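Local coordinates for uracil-DNA glycosylase (Epstein-Barr virus, PDB 6LYJ), which belongs to the uracil-DNA glycosylase superfamily and folds as an alpha/beta domain around a parallel beta sheet, here in its Epstein-Barr virus form, at residues A[46-49]-A[50-54]; A[176-179]-A[180-184]; A[199-203]-A[204-208]. All blocks are in the same frame, centred on the assembly; numbering follows the deposited sequence.

Interaction 1. Residues A[46-49]-A[50-54]; sequences RKLA and AVIAC
Leu48 lays its branch point against the far end of Ile52, one turn on in the same helix: Leu48 CG and Ile52 CD1 are 4.0 Å apart. The two side chains cross obliquely, so the meeting is between one carbon of the leucine fork and the end methyl of the isoleucine, with Leu48 CD1 only slightly farther from that same methyl. What brings the isoleucine back is its first torsion: CG1 stands anti to the carbonyl carbon and beside the backbone N (chi1 -68°), which turns it toward the preceding turn, and Ile52 CG1 ends 3.4 Å from Leu48 O. Underneath runs the backbone bond of the same pair, Ile52 N to Leu48 O at 3.0 Å, the straightest of the four that join these turns, with 173° at the hydrogen. Val51 treats the turn before it in a similar way. Its CG2 methyl, beside its own backbone N, sits 3.2 Å from Lys47 O, the carbonyl that also accepts Val51 N.

All this belongs to helix 42-59, a regular alpha-helix here, in which Ala50 N bonds Arg46 O and Ala53 N bonds Ala49 O, both at 2.9 Å. The helix is amphipathic across these two turns. Leu48, Val51 and Ile52 are buried: Leu48 and Val51 rest on Trp167 of helix 167-181, Leu48 also on Phe170, and Ile52 on Leu29 near the start of the modelled chain. Arg46, Lys47 and Ala50 belong to the exposed side, where the small Ala50 CB lies 3.4 Å from Arg46 O. Lys47 is exposed yet still engages the neighbouring helix, through a cation-pi contact with Trp169.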
loop_
_atom_site.group_PDB
_atom_site.type_symbol
_atom_site.label_atom_id
_atom_site.label_comp_id
_atom_site.label_asym_id
_atom_site.label_seq_id
_atom_site.Cartn_x
_atom_site.Cartn_y
_atom_site.Cartn_z
ATOM N N ARG A 46 -27.947 -2.161 3.741
ATOM C CA ARG A 46 -27.942 -3.431 4.461
ATOM C C ARG A 46 -26.681 -4.234 4.163
ATOM O O ARG A 46 -26.133 -4.887 5.056
ATOM C CB ARG A 46 -29.195 -4.233 4.109
ATOM C CG ARG A 46 -30.451 -3.700 4.774
ATOM C CD ARG A 46 -31.709 -4.365 4.238
ATOM N NE ARG A 46 -31.720 -5.807 4.462
ATOM C CZ ARG A 46 -32.704 -6.609 4.067
ATOM N NH1 ARG A 46 -33.744 -6.102 3.431
ATOM N NH2 ARG A 46 -32.656 -7.912 4.307
ATOM N N LYS A 47 -26.197 -4.187 2.921
ATOM C CA LYS A 47 -24.964 -4.893 2.570
ATOM C C LYS A 47 -23.758 -4.308 3.304
ATOM O O LYS A 47 -22.907 -5.051 3.823
ATOM C CB LYS A 47 -24.763 -4.851 1.052
ATOM C CG LYS A 47 -25.795 -5.665 0.280
ATOM C CD LYS A 47 -25.882 -5.250 -1.186
ATOM C CE LYS A 47 -24.640 -5.655 -1.954
ATOM N NZ LYS A 47 -24.476 -7.129 -1.977
ATOM N N LEU A 48 -23.668 -2.977 3.370
ATOM C CA LEU A 48 -22.604 -2.356 4.155
ATOM C C LEU A 48 -22.729 -2.720 5.632
ATOM O O LEU A 48 -21.730 -3.046 6.291
ATOM C CB LEU A 48 -22.623 -0.841 3.958
ATOM C CG LEU A 48 -21.663 -0.045 4.843
ATOM C CD1 LEU A 48 -20.226 -0.497 4.626
ATOM C CD2 LEU A 48 -21.811 1.448 4.578
ATOM N N ALA A 49 -23.947 -2.629 6.182
ATOM C CA ALA A 49 -24.167 -3.028 7.569
ATOM C C ALA A 49 -23.736 -4.468 7.808
ATOM O O ALA A 49 -23.207 -4.789 8.876
ATOM C CB ALA A 49 -25.639 -2.849 7.947
ATOM N N ALA A 50 -23.922 -5.338 6.811
ATOM C CA ALA A 50 -23.542 -6.737 6.959
ATOM C C ALA A 50 -22.029 -6.892 6.988
ATOM O O ALA A 50 -21.500 -7.721 7.736
ATOM C CB ALA A 50 -24.150 -7.568 5.829
ATOM N N VAL A 51 -21.315 -6.103 6.181
ATOM C CA VAL A 51 -19.854 -6.158 6.239
ATOM C C VAL A 51 -19.365 -5.678 7.603
ATOM O O VAL A 51 -18.462 -6.276 8.213
ATOM C CB VAL A 51 -19.234 -5.338 5.095
ATOM C CG1 VAL A 51 -17.720 -5.458 5.126
ATOM C CG2 VAL A 51 -19.780 -5.800 3.754
ATOM N N ILE A 52 -19.935 -4.570 8.083
ATOM C CA ILE A 52 -19.597 -4.054 9.408
ATOM C C ILE A 52 -19.854 -5.110 10.479
ATOM O O ILE A 52 -19.045 -5.299 11.395
ATOM C CB ILE A 52 -20.380 -2.757 9.679
ATOM C CG1 ILE A 52 -19.871 -1.646 8.759
ATOM C CG2 ILE A 52 -20.278 -2.353 11.146
ATOM C CD1 ILE A 52 -20.727 -0.408 8.762
ATOM N N ALA A 53 -20.983 -5.819 10.374
ATOM C CA ALA A 53 -21.306 -6.862 11.342
ATOM C C ALA A 53 -20.302 -8.006 11.276
ATOM O O ALA A 53 -19.931 -8.578 12.308
ATOM C CB ALA A 53 -22.730 -7.369 11.106
ATOM N N CYS A 54 -19.883 -8.381 10.064
ATOM C CA CYS A 54 -18.864 -9.415 9.912
ATOM C C CYS A 54 -17.587 -9.025 10.643
ATOM O O CYS A 54 -16.993 -9.839 11.366
ATOM C CB CYS A 54 -18.580 -9.654 8.428
ATOM S SG CYS A 54 -17.272 -10.858 8.100
#

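Interaction 2. Residues A[176-179]-A[180-184]; sequences SLLS and ERLKA
Three successive i to i+4 bonds carry the last turn of the helix, Glu180 N to Ser176 O, Arg181 N to Leu177 O (2.8 Å) and Leu182 N to Leu178 O (3.0 Å), before Leu182 becomes the first residue to leave helical backbone angles. Leu178 and Leu182 lie side by side and point the same way, with Leu178 CD2 3.9 Å from Leu182 CD1. Leu182 CG stays beside its backbone N (chi1 -63°), which brings Leu182 CG to 3.3 Å from Leu178 O, the oxygen that also takes the N-H of Leu182. Arg181 folds in the same sense: Arg181 CG lies 3.1 Å from Leu177 O, and the chain then bends at chi2. Its guanidinium receives Glu180 OE2 at its edge and in its plane, a long salt bridge of 3.6 Å from Arg181 NE. The other carboxylate oxygen, Glu180 OE1, comes 4.2 Å from Leu177 CD1, the two side chains running alongside each other.

Ser179 faces a different neighbour, its OG being hydrogen-bonded to the backbone N of Asn202. This is the C-terminal end of helix 167-181, shortly before strand 186-190 of the parallel sheet. Helix 32-38 covers another side, with Leu38 on Leu177, Trp34 and Phe37 on Leu178, and Phe37 on Arg181.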
loop_
_atom_site.group_PDB
_atom_site.type_symbol
_atom_site.label_atom_id
_atom_site.label_comp_id
_atom_site.label_asym_id
_atom_site.label_seq_id
_atom_site.Cartn_x
_atom_site.Cartn_y
_atom_site.Cartn_z
ATOM N N SER A 176 -16.584 4.531 -7.794
ATOM C CA SER A 176 -17.527 4.811 -8.873
ATOM C C SER A 176 -18.299 6.094 -8.600
ATOM O O SER A 176 -18.474 6.933 -9.492
ATOM C CB SER A 176 -18.489 3.635 -9.046
ATOM O OG SER A 176 -17.809 2.477 -9.503
ATOM N N LEU A 177 -18.751 6.269 -7.362
ATOM C CA LEU A 177 -19.549 7.440 -7.025
ATOM C C LEU A 177 -18.698 8.700 -7.007
ATOM O O LEU A 177 -19.175 9.774 -7.375
ATOM C CB LEU A 177 -20.262 7.229 -5.690
ATOM C CG LEU A 177 -21.730 6.827 -5.862
ATOM C CD1 LEU A 177 -21.867 5.643 -6.810
ATOM C CD2 LEU A 177 -22.355 6.501 -4.526
ATOM N N LEU A 178 -17.441 8.601 -6.576
ATOM C CA LEU A 178 -16.553 9.758 -6.663
ATOM C C LEU A 178 -16.385 10.190 -8.112
ATOM O O LEU A 178 -16.466 11.381 -8.433
ATOM C CB LEU A 178 -15.196 9.434 -6.035
ATOM C CG LEU A 178 -15.144 9.286 -4.512
ATOM C CD1 LEU A 178 -13.862 8.594 -4.109
ATOM C CD2 LEU A 178 -15.255 10.650 -3.834
ATOM N N SER A 179 -16.165 9.223 -9.007
ATOM C CA SER A 179 -16.043 9.540 -10.428
ATOM C C SER A 179 -17.319 10.182 -10.968
ATOM O O SER A 179 -17.264 11.166 -11.718
ATOM C CB SER A 179 -15.713 8.271 -11.214
ATOM O OG SER A 179 -15.635 8.526 -12.604
ATOM N N GLU A 180 -18.476 9.645 -10.581
ATOM C CA GLU A 180 -19.749 10.121 -11.115
ATOM C C GLU A 180 -20.118 11.503 -10.581
ATOM O O GLU A 180 -20.569 12.369 -11.340
ATOM C CB GLU A 180 -20.844 9.105 -10.787
ATOM C CG GLU A 180 -22.256 9.569 -11.070
ATOM C CD GLU A 180 -23.296 8.632 -10.483
ATOM O OE1 GLU A 180 -23.022 7.415 -10.404
ATOM O OE2 GLU A 180 -24.386 9.108 -10.103
ATOM N N ARG A 181 -19.936 11.726 -9.279
ATOM C CA ARG A 181 -20.473 12.897 -8.596
ATOM C C ARG A 181 -19.527 14.089 -8.598
ATOM O O ARG A 181 -19.991 15.232 -8.531
ATOM C CB ARG A 181 -20.815 12.544 -7.145
ATOM C CG ARG A 181 -21.813 11.406 -6.988
ATOM C CD ARG A 181 -23.241 11.887 -6.834
ATOM N NE ARG A 181 -24.179 10.770 -6.928
ATOM C CZ ARG A 181 -24.785 10.213 -5.884
ATOM N NH1 ARG A 181 -24.562 10.676 -4.663
ATOM N NH2 ARG A 181 -25.620 9.197 -6.061
ATOM N N LEU A 182 -18.217 13.858 -8.654
ATOM C CA LEU A 182 -17.267 14.962 -8.685
ATOM C C LEU A 182 -17.102 15.480 -10.107
ATOM O O LEU A 182 -17.046 14.704 -11.065
ATOM C CB LEU A 182 -15.914 14.522 -8.124
ATOM C CG LEU A 182 -15.904 14.101 -6.650
ATOM C CD1 LEU A 182 -14.517 13.628 -6.238
ATOM C CD2 LEU A 182 -16.380 15.242 -5.755
ATOM N N LYS A 183 -17.028 16.806 -10.236
ATOM C CA LYS A 183 -16.858 17.417 -11.550
ATOM C C LYS A 183 -15.458 17.176 -12.103
ATOM O O LYS A 183 -15.294 16.913 -13.301
ATOM C CB LYS A 183 -17.157 18.914 -11.469
ATOM C CG LYS A 183 -17.076 19.650 -12.796
ATOM C CD LYS A 183 -17.358 21.139 -12.616
ATOM C CE LYS A 183 -17.385 21.858 -13.954
ATOM N NZ LYS A 183 -17.843 23.270 -13.820
ATOM N N ALA A 184 -14.439 17.261 -11.251
ATOM C CA ALA A 184 -13.054 17.127 -11.686
ATOM C C ALA A 184 -12.227 16.614 -10.520
ATOM O O ALA A 184 -12.204 17.238 -9.454
ATOM C CB ALA A 184 -12.503 18.464 -12.188
#

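Interaction 3. Residues A[199-203]-A[204-208]; sequences SLINS and KKHLV
The imidazole of His206 is met obliquely by Ile201 CG2 and by Asn202 O, while Lys205 CB, from its own segment, sits over the centre of one face, 3.7 Å above the ring plane; the ring of Phe187 also meets it, the two planes at about 60°. Asn202 O lies 3.6 Å from His206 CD2; the same carbonyl accepts His206 N at 3.0 Å, so it is used by the backbone and brushed by the ring at once. The side chains of Asn202 and Lys205 cross at about a right angle, which brings Lys205 CD to 3.5 Å from Asn202 ND2. The amide oxygen turns back to the chain that follows. With CG anti to the backbone N (chi1 -176°), Asn202 OD1 reaches Lys204 N at 3.0 Å, the donor tilted 23° from the carbonyl plane, and takes a weak second bond from Lys205 N at 3.4 Å.

The OD1 to Lys204 N bond closes an Asx turn, and with His206 N bonded to Asn202 O the loop makes a single helix-like turn through Lys204 and Lys205 before the chain straightens into strand 207-211, an outermost strand of the parallel sheet within this chain. Leu207 there pairs through its backbone with Cys185 and Phe187. Ile201 CG2 also touches Val208 CG2 at 3.7 Å, and Ser203 CB approaches the same valine methyl at 4.0 Å. Ile201 continues inward onto Ile175 of helix 167-181 and onto Phe187 and Leu189 of strand 186-190. The polar ends go to the close of that helix: His206 NE2 bonds Ser179 O, and Lys205 NZ bonds the carbonyls of both Ser179 and Leu182, bringing a probably positive amine to a helix C-terminus.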
loop_
_atom_site.group_PDB
_atom_site.type_symbol
_atom_site.label_atom_id
_atom_site.label_comp_id
_atom_site.label_asym_id
_atom_site.label_seq_id
_atom_site.Cartn_x
_atom_site.Cartn_y
_atom_site.Cartn_z
ATOM N N SER A 199 -10.940 1.101 -14.593
ATOM C CA SER A 199 -12.164 0.916 -15.359
ATOM C C SER A 199 -13.406 1.410 -14.626
ATOM O O SER A 199 -14.475 1.488 -15.240
ATOM C CB SER A 199 -12.323 -0.560 -15.728
ATOM O OG SER A 199 -12.439 -1.359 -14.562
ATOM N N LEU A 200 -13.294 1.732 -13.335
ATOM C CA LEU A 200 -14.388 2.344 -12.595
ATOM C C LEU A 200 -14.477 3.851 -12.799
ATOM O O LEU A 200 -15.502 4.445 -12.447
ATOM C CB LEU A 200 -14.238 2.058 -11.096
ATOM C CG LEU A 200 -14.250 0.599 -10.638
ATOM C CD1 LEU A 200 -13.969 0.503 -9.143
ATOM C CD2 LEU A 200 -15.584 -0.039 -10.968
ATOM N N ILE A 201 -13.447 4.479 -13.360
ATOM C CA ILE A 201 -13.306 5.931 -13.356
ATOM C C ILE A 201 -13.530 6.466 -14.763
ATOM O O ILE A 201 -13.036 5.898 -15.744
ATOM C CB ILE A 201 -11.921 6.356 -12.830
ATOM C CG1 ILE A 201 -11.670 5.772 -11.436
ATOM C CG2 ILE A 201 -11.798 7.877 -12.814
ATOM C CD1 ILE A 201 -10.202 5.692 -11.060
ATOM N N ASN A 202 -14.287 7.557 -14.859
ATOM C CA ASN A 202 -14.538 8.236 -16.127
ATOM C C ASN A 202 -13.304 9.067 -16.466
ATOM O O ASN A 202 -13.147 10.192 -15.985
ATOM C CB ASN A 202 -15.794 9.095 -16.024
ATOM C CG ASN A 202 -16.174 9.756 -17.340
ATOM O OD1 ASN A 202 -15.360 9.883 -18.254
ATOM N ND2 ASN A 202 -17.425 10.184 -17.436
ATOM N N SER A 203 -12.426 8.523 -17.310
ATOM C CA SER A 203 -11.164 9.186 -17.619
ATOM C C SER A 203 -11.312 10.343 -18.600
ATOM O O SER A 203 -10.300 10.952 -18.966
ATOM C CB SER A 203 -10.152 8.174 -18.168
ATOM O OG SER A 203 -10.648 7.529 -19.329
ATOM N N LYS A 204 -12.529 10.663 -19.038
ATOM C CA LYS A 204 -12.754 11.921 -19.736
ATOM C C LYS A 204 -13.030 13.072 -18.778
ATOM O O LYS A 204 -12.575 14.196 -19.019
ATOM C CB LYS A 204 -13.905 11.783 -20.737
ATOM C CG LYS A 204 -13.577 10.924 -21.954
ATOM C CD LYS A 204 -12.324 11.410 -22.687
ATOM C CE LYS A 204 -12.401 12.892 -23.065
ATOM N NZ LYS A 204 -13.327 13.150 -24.201
ATOM N N LYS A 205 -13.778 12.822 -17.698
ATOM C CA LYS A 205 -13.938 13.843 -16.669
ATOM C C LYS A 205 -12.656 14.022 -15.869
ATOM O O LYS A 205 -12.259 15.152 -15.565
ATOM C CB LYS A 205 -15.079 13.478 -15.718
ATOM C CG LYS A 205 -16.459 13.418 -16.328
ATOM C CD LYS A 205 -17.453 12.923 -15.286
ATOM C CE LYS A 205 -17.604 13.929 -14.154
ATOM N NZ LYS A 205 -18.646 13.533 -13.165
ATOM N N HIS A 206 -12.009 12.920 -15.508
ATOM C CA HIS A 206 -11.006 12.914 -14.459
ATOM C C HIS A 206 -9.641 12.531 -15.012
ATOM O O HIS A 206 -9.527 11.843 -16.032
ATOM C CB HIS A 206 -11.416 11.958 -13.334
ATOM C CG HIS A 206 -12.781 12.233 -12.789
ATOM N ND1 HIS A 206 -13.138 13.457 -12.264
ATOM C CD2 HIS A 206 -13.882 11.450 -12.701
ATOM C CE1 HIS A 206 -14.397 13.414 -11.868
ATOM N NE2 HIS A 206 -14.873 12.208 -12.122
ATOM N N LEU A 207 -8.604 12.989 -14.319
ATOM C CA LEU A 207 -7.232 12.636 -14.646
ATOM C C LEU A 207 -6.882 11.351 -13.909
ATOM O O LEU A 207 -6.889 11.315 -12.673
ATOM C CB LEU A 207 -6.274 13.759 -14.258
ATOM C CG LEU A 207 -4.792 13.485 -14.496
ATOM C CD1 LEU A 207 -4.555 13.177 -15.968
ATOM C CD2 LEU A 207 -3.941 14.663 -14.042
ATOM N N VAL A 208 -6.581 10.299 -14.658
ATOM C CA VAL A 208 -6.209 9.017 -14.075
ATOM C C VAL A 208 -4.713 8.835 -14.290
ATOM O O VAL A 208 -4.252 8.667 -15.425
ATOM C CB VAL A 208 -7.015 7.864 -14.683
ATOM C CG1 VAL A 208 -6.598 6.536 -14.062
ATOM C CG2 VAL A 208 -8.506 8.117 -14.492
#

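Along the chain the three follow in series. Interaction 1 lies in helix 42-59, interaction 2 at the end of helix 167-181, and interaction 3 in the loop leading into strand 207-211. Interactions 2 and 3 are close neighbours, with centres 9 Å apart and direct touches; strand 186-190, which lies between them in sequence, pairs with strand 207-211 in the sheet. Interaction 1 is more remote, its centre about 24 Å from that of interaction 2 and 29 Å from that of interaction 3. Helix 167-181 still connects them, packing against helix 42-59 near its start and meeting the 199-208 loop at its end.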